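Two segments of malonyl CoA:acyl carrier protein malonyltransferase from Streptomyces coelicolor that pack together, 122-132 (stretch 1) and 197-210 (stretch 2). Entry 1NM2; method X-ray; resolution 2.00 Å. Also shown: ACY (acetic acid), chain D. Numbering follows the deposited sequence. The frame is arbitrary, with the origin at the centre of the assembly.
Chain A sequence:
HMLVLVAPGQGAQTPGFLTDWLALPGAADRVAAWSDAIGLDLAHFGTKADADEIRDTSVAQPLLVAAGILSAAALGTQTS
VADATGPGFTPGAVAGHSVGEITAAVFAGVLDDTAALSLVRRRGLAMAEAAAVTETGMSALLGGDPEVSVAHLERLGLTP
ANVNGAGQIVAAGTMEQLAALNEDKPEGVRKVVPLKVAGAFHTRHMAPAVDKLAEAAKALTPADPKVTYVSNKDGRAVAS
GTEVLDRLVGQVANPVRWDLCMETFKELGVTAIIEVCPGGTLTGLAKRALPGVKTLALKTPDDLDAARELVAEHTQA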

# COMPACT_ATOMS: atom_id res chain seq x y z
N ARG A 122 13.83 4.86 0.93
CA ARG A 122 14.67 3.96 1.73
C ARG A 122 13.97 2.62 1.94
O ARG A 122 14.61 1.57 1.96
CB ARG A 122 14.98 4.60 3.09
CG ARG A 122 15.84 5.85 3.00
CD ARG A 122 17.24 5.50 2.49
NE ARG A 122 18.05 6.69 2.23
CZ ARG A 122 19.34 6.65 1.92
NH1 ARG A 122 19.96 5.48 1.82
NH2 ARG A 122 20.01 7.78 1.68
N ARG A 123 12.65 2.66 2.10
CA ARG A 123 11.87 1.44 2.29
C ARG A 123 12.07 0.53 1.08
O ARG A 123 12.39 -0.65 1.23
CB ARG A 123 10.38 1.78 2.44
CG ARG A 123 9.47 0.59 2.77
CD ARG A 123 8.02 1.04 2.83
NE ARG A 123 7.12 0.05 3.44
CZ ARG A 123 6.53 -0.94 2.78
NH1 ARG A 123 6.72 -1.11 1.48
NH2 ARG A 123 5.71 -1.76 3.44
N GLY A 124 11.88 1.09 -0.11
CA GLY A 124 12.02 0.32 -1.33
C GLY A 124 13.41 -0.25 -1.58
O GLY A 124 13.55 -1.39 -2.01
N LEU A 125 14.44 0.55 -1.31
CA LEU A 125 15.81 0.11 -1.50
C LEU A 125 16.13 -0.99 -0.48
O LEU A 125 16.68 -2.02 -0.84
CB LEU A 125 16.78 1.28 -1.31
CG LEU A 125 16.74 2.38 -2.38
CD1 LEU A 125 17.44 3.63 -1.87
CD2 LEU A 125 17.38 1.89 -3.66
N ALA A 126 15.75 -0.77 0.78
CA ALA A 126 16.01 -1.74 1.84
C ALA A 126 15.37 -3.10 1.59
O ALA A 126 15.98 -4.13 1.84
CB ALA A 126 15.55 -1.19 3.19
N MET A 127 14.13 -3.10 1.11
CA MET A 127 13.43 -4.35 0.84
C MET A 127 14.02 -5.05 -0.38
O MET A 127 14.05 -6.27 -0.45
CB MET A 127 11.93 -4.08 0.67
CG MET A 127 11.26 -3.62 1.98
SD MET A 127 9.52 -3.17 1.87
CE MET A 127 8.77 -4.80 1.92
N ALA A 128 14.50 -4.27 -1.34
CA ALA A 128 15.11 -4.85 -2.53
C ALA A 128 16.39 -5.56 -2.11
O ALA A 128 16.64 -6.70 -2.48
CB ALA A 128 15.43 -3.76 -3.55
N GLU A 129 17.19 -4.87 -1.30
CA GLU A 129 18.46 -5.41 -0.80
C GLU A 129 18.26 -6.67 0.03
O GLU A 129 19.01 -7.64 -0.10
CB GLU A 129 19.19 -4.34 0.02
CG GLU A 129 19.66 -3.16 -0.81
CD GLU A 129 20.40 -2.12 0.00
OE1 GLU A 129 21.12 -1.31 -0.61
OE2 GLU A 129 20.26 -2.10 1.24
N ALA A 130 17.24 -6.66 0.88
CA ALA A 130 16.94 -7.82 1.72
C ALA A 130 16.54 -9.01 0.84
O ALA A 130 16.96 -10.14 1.07
CB ALA A 130 15.81 -7.48 2.68
N ALA A 131 15.73 -8.74 -0.18
CA ALA A 131 15.26 -9.77 -1.09
C ALA A 131 16.42 -10.40 -1.87
O ALA A 131 16.40 -11.60 -2.16
CB ALA A 131 14.24 -9.19 -2.06
N ALA A 132 17.42 -9.58 -2.18
CA ALA A 132 18.60 -10.03 -2.94
C ALA A 132 19.46 -11.07 -2.24
O ALA A 132 20.01 -11.96 -2.88
CB ALA A 132 19.45 -8.82 -3.30
N VAL A 197 7.14 -9.68 -7.49
CA VAL A 197 7.90 -9.00 -6.44
C VAL A 197 9.28 -9.64 -6.31
O VAL A 197 9.47 -10.80 -6.66
CB VAL A 197 7.19 -9.08 -5.07
CG1 VAL A 197 5.84 -8.39 -5.15
CG2 VAL A 197 7.01 -10.54 -4.65
N ALA A 198 10.22 -8.87 -5.77
CA ALA A 198 11.59 -9.32 -5.59
C ALA A 198 11.78 -10.38 -4.51
O ALA A 198 12.72 -11.18 -4.57
CB ALA A 198 12.49 -8.11 -5.29
N GLY A 199 10.92 -10.39 -3.50
CA GLY A 199 11.09 -11.37 -2.45
C GLY A 199 9.91 -11.55 -1.51
O GLY A 199 8.80 -11.11 -1.79
N ALA A 200 10.17 -12.22 -0.39
CA ALA A 200 9.15 -12.49 0.61
C ALA A 200 8.91 -11.28 1.50
O ALA A 200 9.30 -11.26 2.66
CB ALA A 200 9.56 -13.69 1.46
N PHE A 201 8.28 -10.25 0.94
CA PHE A 201 7.98 -9.05 1.70
C PHE A 201 7.00 -9.45 2.79
O PHE A 201 6.29 -10.45 2.65
CB PHE A 201 7.33 -7.99 0.81
CG PHE A 201 8.19 -7.55 -0.35
CD1 PHE A 201 7.62 -7.08 -1.52
CD2 PHE A 201 9.58 -7.60 -0.26
CE1 PHE A 201 8.41 -6.66 -2.59
CE2 PHE A 201 10.38 -7.17 -1.32
CZ PHE A 201 9.79 -6.70 -2.49
N HIS A 202 6.99 -8.69 3.88
CA HIS A 202 6.10 -8.95 5.01
C HIS A 202 6.32 -10.28 5.72
O HIS A 202 5.37 -10.91 6.18
CB HIS A 202 4.65 -8.78 4.56
CG HIS A 202 4.36 -7.40 4.05
ND1 HIS A 202 4.34 -6.30 4.89
CD2 HIS A 202 4.19 -6.93 2.80
CE1 HIS A 202 4.18 -5.21 4.16
NE2 HIS A 202 4.09 -5.56 2.89
N THR A 203 7.59 -10.67 5.82
CA THR A 203 8.00 -11.89 6.51
C THR A 203 9.34 -11.58 7.17
O THR A 203 9.94 -10.52 6.93
CB THR A 203 8.23 -13.08 5.54
OG1 THR A 203 9.45 -12.86 4.81
CG2 THR A 203 7.07 -13.23 4.58
N ARG A 204 9.81 -12.50 8.01
CA ARG A 204 11.07 -12.33 8.72
C ARG A 204 12.24 -12.16 7.74
O ARG A 204 13.32 -11.72 8.12
CB ARG A 204 11.35 -13.54 9.61
CG ARG A 204 11.65 -14.82 8.83
CD ARG A 204 12.20 -15.91 9.75
NE ARG A 204 12.66 -17.07 8.99
CZ ARG A 204 11.86 -17.84 8.26
NH1 ARG A 204 10.56 -17.58 8.20
NH2 ARG A 204 12.36 -18.88 7.59
N HIS A 205 12.02 -12.54 6.49
CA HIS A 205 13.08 -12.39 5.50
C HIS A 205 13.40 -10.92 5.27
O HIS A 205 14.42 -10.59 4.66
CB HIS A 205 12.68 -13.07 4.18
CG HIS A 205 12.83 -14.56 4.21
ND1 HIS A 205 11.75 -15.41 4.25
CD2 HIS A 205 13.93 -15.34 4.25
CE1 HIS A 205 12.18 -16.66 4.32
NE2 HIS A 205 13.50 -16.65 4.32
N MET A 206 12.54 -10.03 5.77
CA MET A 206 12.75 -8.58 5.63
C MET A 206 13.38 -7.98 6.89
O MET A 206 13.49 -6.76 7.02
CB MET A 206 11.42 -7.86 5.36
CG MET A 206 10.83 -8.10 3.97
SD MET A 206 11.93 -7.54 2.65
CE MET A 206 12.54 -9.11 2.06
N ALA A 207 13.79 -8.84 7.82
CA ALA A 207 14.41 -8.39 9.07
C ALA A 207 15.51 -7.36 8.83
O ALA A 207 15.56 -6.34 9.53
CB ALA A 207 14.96 -9.59 9.86
N PRO A 208 16.40 -7.60 7.86
CA PRO A 208 17.46 -6.63 7.61
C PRO A 208 16.93 -5.31 7.06
O PRO A 208 17.58 -4.28 7.16
CB PRO A 208 18.40 -7.35 6.64
CG PRO A 208 17.48 -8.27 5.91
CD PRO A 208 16.56 -8.78 6.98
N ALA A 209 15.73 -5.34 6.47
CA ALA A 209 15.11 -4.13 5.93
C ALA A 209 14.60 -3.27 7.09
O ALA A 209 14.57 -2.04 7.00
CB ALA A 209 13.96 -4.50 4.98
N VAL A 210 14.20 -3.92 8.18
CA VAL A 210 13.73 -3.19 9.36
C VAL A 210 14.88 -2.36 9.92
O VAL A 210 14.72 -1.18 10.24
CB VAL A 210 13.23 -4.16 10.47
CG1 VAL A 210 12.86 -3.37 11.72
CG2 VAL A 210 12.04 -4.96 9.97
C ACY D . 5.30 -4.16 -0.26
O ACY D . 5.81 -3.85 -1.41
OXT ACY D . 5.57 -3.62 0.87
CH3 ACY D . 4.29 -5.29 -0.32

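An alanine-rich helical face packs against a loop and the start of a second helix in an almost wholly apolar contact, with no hydrogen bond between the stretches and 482 Å² buried, both sides summed. Small side chains permit the close approach: Ala 126 and Ala 209 have CA atoms 4.8 Å apart and CB atoms 4.1 Å apart. One turn on, Ala 130 points its CB toward stretch 2, 3.7 Å from both Met 206 CE and Pro 208 CG. Ala 131 sets its CB 3.5 Å from Ala 198 O and 3.8 Å from Ala 198 CB; beside it Gly 199 must lack a side chain, since an ideal CB there would lie 2.7 Å from Ala 131 CB, a clash. Met 127, the residue most covered by the other stretch, carries its CE to 3.6 Å from Phe 201 CG, while its CB lies 4.0 Å from Met 206 SD. At one side of the contact an acetic acid molecule, probably from the crystallisation liquor, links the stretches through polar groups: Arg 123 NH1 and NH2 donate to ACY OXT at 2.8 and 3.2 Å, and His 202 NE2 adds a weak hydrogen bond to ACY OXT at 3.2 Å.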